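Local coordinates for protein endonuclease 2 (Arabidopsis thaliana, PDB 4CXP) that cleaves RNA and single-stranded DNA, and less readily double-stranded DNA, endonucleolytically to 5'-phosphorylated products, using three divalent metal ions, at residues T141-Y147 with E227-D233; I161-A165 with Y235-L240. All blocks are in the same frame, centred on the assembly; numbering follows the deposited sequence.

Contact 1: residues T141-Y147 with E227-D233; sequences TIEVHWY and EGDTLED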
loop_
_atom_site.group_PDB
_atom_site.type_symbol
_atom_site.label_atom_id
_atom_site.label_comp_id
_atom_site.label_asym_id
_atom_site.label_seq_id
_atom_site.Cartn_x
_atom_site.Cartn_y
_atom_site.Cartn_z
ATOM N N THR A 141 16.952 -5.812 -5.888
ATOM C CA THR A 141 18.323 -6.134 -6.268
ATOM C C THR A 141 19.215 -4.900 -6.359
ATOM O O THR A 141 20.379 -5.029 -6.722
ATOM C CB THR A 141 18.376 -6.892 -7.607
ATOM O OG1 THR A 141 17.976 -6.011 -8.651
ATOM C CG2 THR A 141 17.492 -8.125 -7.593
ATOM N N ILE A 142 18.680 -3.713 -6.049
ATOM C CA ILE A 142 19.461 -2.481 -6.086
ATOM C C ILE A 142 20.000 -2.245 -4.678
ATOM O O ILE A 142 19.270 -1.852 -3.762
ATOM C CB ILE A 142 18.629 -1.292 -6.577
ATOM C CG1 ILE A 142 18.050 -1.581 -7.958
ATOM C CG2 ILE A 142 19.466 -0.017 -6.543
ATOM C CD1 ILE A 142 17.121 -0.506 -8.457
ATOM N N GLU A 143 21.275 -2.551 -4.497
ATOM C CA GLU A 143 21.918 -2.518 -3.184
ATOM C C GLU A 143 22.646 -1.190 -3.020
ATOM O O GLU A 143 23.522 -0.842 -3.824
ATOM C CB GLU A 143 22.891 -3.696 -3.049
ATOM C CG GLU A 143 22.189 -5.046 -2.905
ATOM C CD GLU A 143 21.468 -5.246 -1.557
ATOM O OE1 GLU A 143 21.536 -4.386 -0.648
ATOM O OE2 GLU A 143 20.829 -6.303 -1.396
ATOM N N VAL A 144 22.245 -0.448 -1.988
ATOM C CA VAL A 144 22.741 0.892 -1.698
ATOM C C VAL A 144 23.035 0.962 -0.203
ATOM O O VAL A 144 23.079 -0.065 0.484
ATOM C CB VAL A 144 21.731 1.975 -2.171
ATOM C CG1 VAL A 144 21.595 1.928 -3.680
ATOM C CG2 VAL A 144 20.366 1.814 -1.518
ATOM N N HIS A 145 23.264 2.165 0.302
ATOM C CA HIS A 145 23.298 2.406 1.735
ATOM C C HIS A 145 22.195 3.392 2.065
ATOM O O HIS A 145 21.955 4.346 1.318
ATOM C CB HIS A 145 24.650 2.974 2.191
ATOM C CG HIS A 145 25.725 1.928 2.405
ATOM N ND1 HIS A 145 26.317 1.243 1.371
ATOM C CD2 HIS A 145 26.289 1.438 3.538
ATOM C CE1 HIS A 145 27.216 0.395 1.844
ATOM N NE2 HIS A 145 27.215 0.491 3.163
ATOM N N TRP A 146 21.511 3.148 3.181
ATOM C CA TRP A 146 20.604 4.108 3.804
ATOM C C TRP A 146 21.382 4.716 4.959
ATOM O O TRP A 146 21.683 4.036 5.943
ATOM C CB TRP A 146 19.329 3.420 4.305
ATOM C CG TRP A 146 18.358 4.396 4.887
ATOM C CD1 TRP A 146 17.984 4.509 6.188
ATOM C CD2 TRP A 146 17.642 5.403 4.173
ATOM N NE1 TRP A 146 17.079 5.530 6.330
ATOM C CE2 TRP A 146 16.853 6.091 5.105
ATOM C CE3 TRP A 146 17.615 5.811 2.831
ATOM C CZ2 TRP A 146 16.043 7.147 4.745
ATOM C CZ3 TRP A 146 16.795 6.857 2.477
ATOM C CH2 TRP A 146 16.025 7.516 3.428
ATOM N N TYR A 147 21.801 5.964 4.798
ATOM C CA TYR A 147 22.782 6.560 5.707
ATOM C C TYR A 147 23.974 5.607 5.790
ATOM O O TYR A 147 24.543 5.293 4.746
ATOM C CB TYR A 147 22.142 6.985 7.037
ATOM C CG TYR A 147 21.132 8.110 6.851
ATOM C CD1 TYR A 147 19.815 7.848 6.509
ATOM C CD2 TYR A 147 21.501 9.431 6.992
ATOM C CE1 TYR A 147 18.902 8.875 6.309
ATOM C CE2 TYR A 147 20.599 10.457 6.806
ATOM C CZ TYR A 147 19.289 10.177 6.469
ATOM O OH TYR A 147 18.352 11.162 6.277
ATOM N N GLU A 227 23.329 1.500 -7.939
ATOM C CA GLU A 227 23.948 0.507 -7.077
ATOM C C GLU A 227 25.176 1.131 -6.412
ATOM O O GLU A 227 26.017 1.714 -7.100
ATOM C CB GLU A 227 24.370 -0.704 -7.935
ATOM C CG GLU A 227 25.127 -1.823 -7.238
ATOM C CD GLU A 227 24.254 -2.907 -6.621
ATOM O OE1 GLU A 227 23.009 -2.949 -6.805
ATOM O OE2 GLU A 227 24.845 -3.767 -5.939
ATOM N N GLY A 228 25.294 0.994 -5.097
ATOM C CA GLY A 228 26.441 1.508 -4.361
ATOM C C GLY A 228 26.301 2.922 -3.816
ATOM O O GLY A 228 27.142 3.353 -3.030
ATOM N N ASP A 229 25.265 3.653 -4.224
ATOM C CA ASP A 229 25.050 5.009 -3.715
ATOM C C ASP A 229 24.744 5.000 -2.222
ATOM O O ASP A 229 24.244 4.003 -1.693
ATOM C CB ASP A 229 23.866 5.687 -4.424
ATOM C CG ASP A 229 24.175 6.170 -5.833
ATOM O OD1 ASP A 229 25.357 6.170 -6.242
ATOM O OD2 ASP A 229 23.186 6.581 -6.506
ATOM N N THR A 230 25.021 6.125 -1.572
ATOM C CA THR A 230 24.526 6.397 -0.225
ATOM C C THR A 230 23.350 7.353 -0.355
ATOM O O THR A 230 23.487 8.481 -0.835
ATOM C CB THR A 230 25.607 6.997 0.688
ATOM O OG1 THR A 230 26.608 6.010 0.928
ATOM C CG2 THR A 230 25.015 7.429 2.011
ATOM N N LEU A 231 22.200 6.877 0.089
ATOM C CA LEU A 231 20.996 7.687 0.156
ATOM C C LEU A 231 20.857 8.168 1.590
ATOM O O LEU A 231 20.869 7.370 2.535
ATOM C CB LEU A 231 19.773 6.887 -0.271
ATOM C CG LEU A 231 19.867 6.326 -1.692
ATOM C CD1 LEU A 231 18.528 5.696 -2.058
ATOM C CD2 LEU A 231 20.331 7.328 -2.742
ATOM N N GLU A 232 20.760 9.481 1.750
ATOM C CA GLU A 232 20.750 10.081 3.072
ATOM C C GLU A 232 19.866 11.324 3.032
ATOM O O GLU A 232 18.808 11.257 2.422
ATOM C CB GLU A 232 22.161 10.262 3.602
ATOM C CG GLU A 232 23.095 11.028 2.711
ATOM C CD GLU A 232 24.503 11.076 3.272
ATOM O OE1 GLU A 232 24.633 11.179 4.516
ATOM O OE2 GLU A 232 25.473 11.013 2.471
ATOM N N ASP A 233 20.216 12.438 3.681
ATOM C CA ASP A 233 19.252 13.529 3.839
ATOM C C ASP A 233 18.656 14.024 2.520
ATOM O O ASP A 233 17.456 14.271 2.450
ATOM C CB ASP A 233 19.854 14.720 4.593
ATOM C CG ASP A 233 19.808 14.583 6.108
ATOM O OD1 ASP A 233 19.297 13.578 6.634
ATOM O OD2 ASP A 233 20.280 15.532 6.774
HETATM O O HOH W 1 26.172 -2.167 -3.658
HETATM O O HOH W 2 27.023 5.206 3.644
#

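Contact 2: residues I161-A165 with Y235-L240; sequences IIETA and YFYSRL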
loop_
_atom_site.group_PDB
_atom_site.type_symbol
_atom_site.label_atom_id
_atom_site.label_comp_id
_atom_site.label_asym_id
_atom_site.label_seq_id
_atom_site.Cartn_x
_atom_site.Cartn_y
_atom_site.Cartn_z
ATOM N N ILE A 161 12.565 4.877 4.940
ATOM C CA ILE A 161 12.133 6.270 4.932
ATOM C C ILE A 161 11.161 6.515 6.099
ATOM O O ILE A 161 11.319 7.463 6.868
ATOM C CB ILE A 161 11.501 6.684 3.595
ATOM C CG1 ILE A 161 12.540 6.638 2.467
ATOM C CG2 ILE A 161 10.884 8.058 3.716
ATOM C CD1 ILE A 161 11.924 6.701 1.091
ATOM N N ILE A 162 10.148 5.661 6.216
ATOM C CA ILE A 162 9.147 5.848 7.255
ATOM C C ILE A 162 9.767 5.746 8.656
ATOM O O ILE A 162 9.473 6.562 9.525
ATOM C CB ILE A 162 7.992 4.847 7.078
ATOM C CG1 ILE A 162 7.229 5.145 5.786
ATOM C CG2 ILE A 162 7.049 4.893 8.277
ATOM C CD1 ILE A 162 6.291 4.030 5.376
ATOM N N GLU A 163 10.613 4.746 8.864
ATOM C CA GLU A 163 11.228 4.554 10.173
ATOM C C GLU A 163 12.101 5.735 10.560
ATOM O O GLU A 163 12.121 6.145 11.725
ATOM C CB GLU A 163 12.059 3.273 10.184
ATOM C CG GLU A 163 11.283 1.985 10.213
ATOM C CD GLU A 163 12.163 0.766 9.883
ATOM O OE1 GLU A 163 13.327 0.928 9.438
ATOM O OE2 GLU A 163 11.678 -0.364 10.017
ATOM N N THR A 164 12.867 6.256 9.615
ATOM C CA THR A 164 13.740 7.380 9.894
ATOM C C THR A 164 12.916 8.616 10.194
ATOM O O THR A 164 13.240 9.390 11.097
ATOM C CB THR A 164 14.720 7.584 8.734
ATOM O OG1 THR A 164 15.482 6.388 8.569
ATOM C CG2 THR A 164 15.634 8.745 8.989
ATOM N N ALA A 165 11.828 8.821 9.452
ATOM C CA ALA A 165 10.936 9.934 9.759
ATOM C C ALA A 165 10.316 9.786 11.154
ATOM O O ALA A 165 10.274 10.747 11.928
ATOM C CB ALA A 165 9.858 10.067 8.711
ATOM N N TYR A 235 18.018 12.607 -0.352
ATOM C CA TYR A 235 17.007 11.672 -0.841
ATOM C C TYR A 235 15.824 11.603 0.122
ATOM O O TYR A 235 14.676 11.613 -0.292
ATOM C CB TYR A 235 17.633 10.299 -1.065
ATOM C CG TYR A 235 16.753 9.313 -1.811
ATOM C CD1 TYR A 235 15.831 8.505 -1.155
ATOM C CD2 TYR A 235 16.846 9.188 -3.195
ATOM C CE1 TYR A 235 15.066 7.600 -1.841
ATOM C CE2 TYR A 235 16.069 8.282 -3.898
ATOM C CZ TYR A 235 15.196 7.473 -3.208
ATOM O OH TYR A 235 14.418 6.541 -3.838
ATOM N N PHE A 236 16.111 11.504 1.412
ATOM C CA PHE A 236 15.093 11.441 2.434
ATOM C C PHE A 236 14.120 12.601 2.342
ATOM O O PHE A 236 12.910 12.397 2.251
ATOM C CB PHE A 236 15.770 11.381 3.806
ATOM C CG PHE A 236 14.809 11.445 4.963
ATOM C CD1 PHE A 236 13.996 10.382 5.276
ATOM C CD2 PHE A 236 14.719 12.589 5.734
ATOM C CE1 PHE A 236 13.132 10.437 6.353
ATOM C CE2 PHE A 236 13.860 12.661 6.802
ATOM C CZ PHE A 236 13.055 11.582 7.118
ATOM N N TYR A 237 14.616 13.831 2.412
ATOM C CA TYR A 237 13.718 14.976 2.458
ATOM C C TYR A 237 12.967 15.162 1.158
ATOM O O TYR A 237 11.828 15.603 1.157
ATOM C CB TYR A 237 14.466 16.254 2.835
ATOM C CG TYR A 237 14.903 16.295 4.272
ATOM C CD1 TYR A 237 13.983 16.298 5.281
ATOM C CD2 TYR A 237 16.245 16.375 4.597
ATOM C CE1 TYR A 237 14.394 16.352 6.599
ATOM C CE2 TYR A 237 16.664 16.436 5.902
ATOM C CZ TYR A 237 15.734 16.408 6.905
ATOM O OH TYR A 237 16.125 16.478 8.223
ATOM N N SER A 238 13.587 14.830 0.040
ATOM C CA SER A 238 12.920 15.017 -1.229
ATOM C C SER A 238 11.867 13.949 -1.509
ATOM O O SER A 238 10.901 14.241 -2.190
ATOM C CB SER A 238 13.908 15.120 -2.369
ATOM O OG SER A 238 14.672 13.974 -2.516
ATOM N N ARG A 239 12.042 12.732 -0.989
ATOM C CA ARG A 239 11.090 11.651 -1.223
ATOM C C ARG A 239 10.037 11.534 -0.138
ATOM O O ARG A 239 9.016 10.894 -0.368
ATOM C CB ARG A 239 11.808 10.308 -1.431
ATOM C CG ARG A 239 12.306 10.084 -2.839
ATOM C CD ARG A 239 13.271 11.130 -3.366
ATOM N NE ARG A 239 13.737 10.729 -4.681
ATOM C CZ ARG A 239 14.611 11.395 -5.396
ATOM N NH1 ARG A 239 15.067 12.555 -4.957
ATOM N NH2 ARG A 239 14.998 10.896 -6.548
ATOM N N LEU A 240 10.234 12.145 1.015
ATOM C CA LEU A 240 9.259 12.007 2.058
ATOM C C LEU A 240 7.865 12.505 1.644
ATOM O O LEU A 240 6.888 11.831 1.962
ATOM C CB LEU A 240 9.772 12.637 3.339
ATOM C CG LEU A 240 8.928 12.392 4.593
ATOM C CD1 LEU A 240 8.749 10.932 4.971
ATOM C CD2 LEU A 240 9.576 13.154 5.737
#

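Contact 1: residues T141-Y147 with E227-D233
Start at Tyr-147, which gives up more surface here than any other residue. Its ring lies over the backbone of Glu-232, with Glu-232 CA 3.7 Å from the ring centroid and nearly on the normal, a CH-pi contact. At the ring's edge Tyr-147 OH donates a short hydrogen bond to Asp-233 OD1 (2.6 Å). The aromatic side chain thus covers the N-cap position, Glu-232, and binds the first residue of helix 233-262.

Leu-231 comes next. Its backbone pairs in parallel with strand 143-146: Leu-231 N donates to His-145 O (2.8 Å) and Tyr-147 N to Leu-231 O (2.8 Å), while His-145 N reaches Asp-229 O (2.9 Å). Strand 230-231 is thereby added to the edge of a small mixed sheet whose other edge, 149-152, runs antiparallel to 143-146 and leads into helix 153-169. On the face that carries Trp-146 and Leu-231, Leu-231 CB packs 3.9 Å from Trp-146 CE3; on the other face are His-145 and Thr-230, and a water bridges Thr-230 OG1 and Tyr-147 O.

Glu-227 extends the pairing with its side chain. Glu-143 N donates to Glu-227 OE1 (2.9 Å), a water links Glu-227 OE2 to Glu-143 O, and that same carbonyl accepts from Gly-228 N (2.9 Å), whose positive phi suits a residue without a side chain.

Contact 2: residues I161-A165 with Y235-L240
Ile-161 reaches across to helix 233-262 and packs among Tyr-235, Phe-236 and Leu-240: Ile-161 CG2 sits 3.8 Å from Leu-240 CD1 and 4.2 Å from Phe-236 CD1, while Ile-161 CD1 meets the edge of the Tyr-235 ring at CE1 (4.4 Å). Phe-236 answers from the other helix. Ile-161 O lies at its ring edge, 3.5 Å from Phe-236 CE1; Thr-164 CG2 lies over one face, 4.0 Å from the same CE1; and Ala-165 CB is 3.9 Å from Phe-236 CZ. The helix segments cross steeply, at -103° with axes 10.8 Å apart. Helix 153-169 also supplies His-154 and Asp-158 to a zinc site in this largely helical S1/P1 nuclease fold, and this packing sets its later turns against the long C-terminal helix. Tyr-235 OH bonds to Ala-221 O and Trp-157 NE1, Arg-239 NE to Trp-220 O, and Arg-239 NH1 to the adjacent Ser-238 OG. With no hydrogen bond between the segments, the contact rests on close fit and the burial of hydrocarbon.

Both contacts join the region around helix 153-169 to the C-terminal part of the chain, but at different depths. Contact 1 is partly buried, at the edge of the small sheet, and relies on backbone hydrogen bonds, carboxylates and bridging waters; contact 2 is buried helix packing held by hydrocarbon. Strand 230-231 runs on almost directly into helix 233-262, so one continuous piece of chain serves both. Trp-146 is the main joint: its NE1 probably hydrogen-bonds Thr-164 OG1 (2.9 Å), and its ring packs on Ile-161 and Phe-236, merging the sheet face it shares with Leu-231 into the helical core. Just past the strand, Tyr-147 OH packs on Phe-236 CB (3.6 Å).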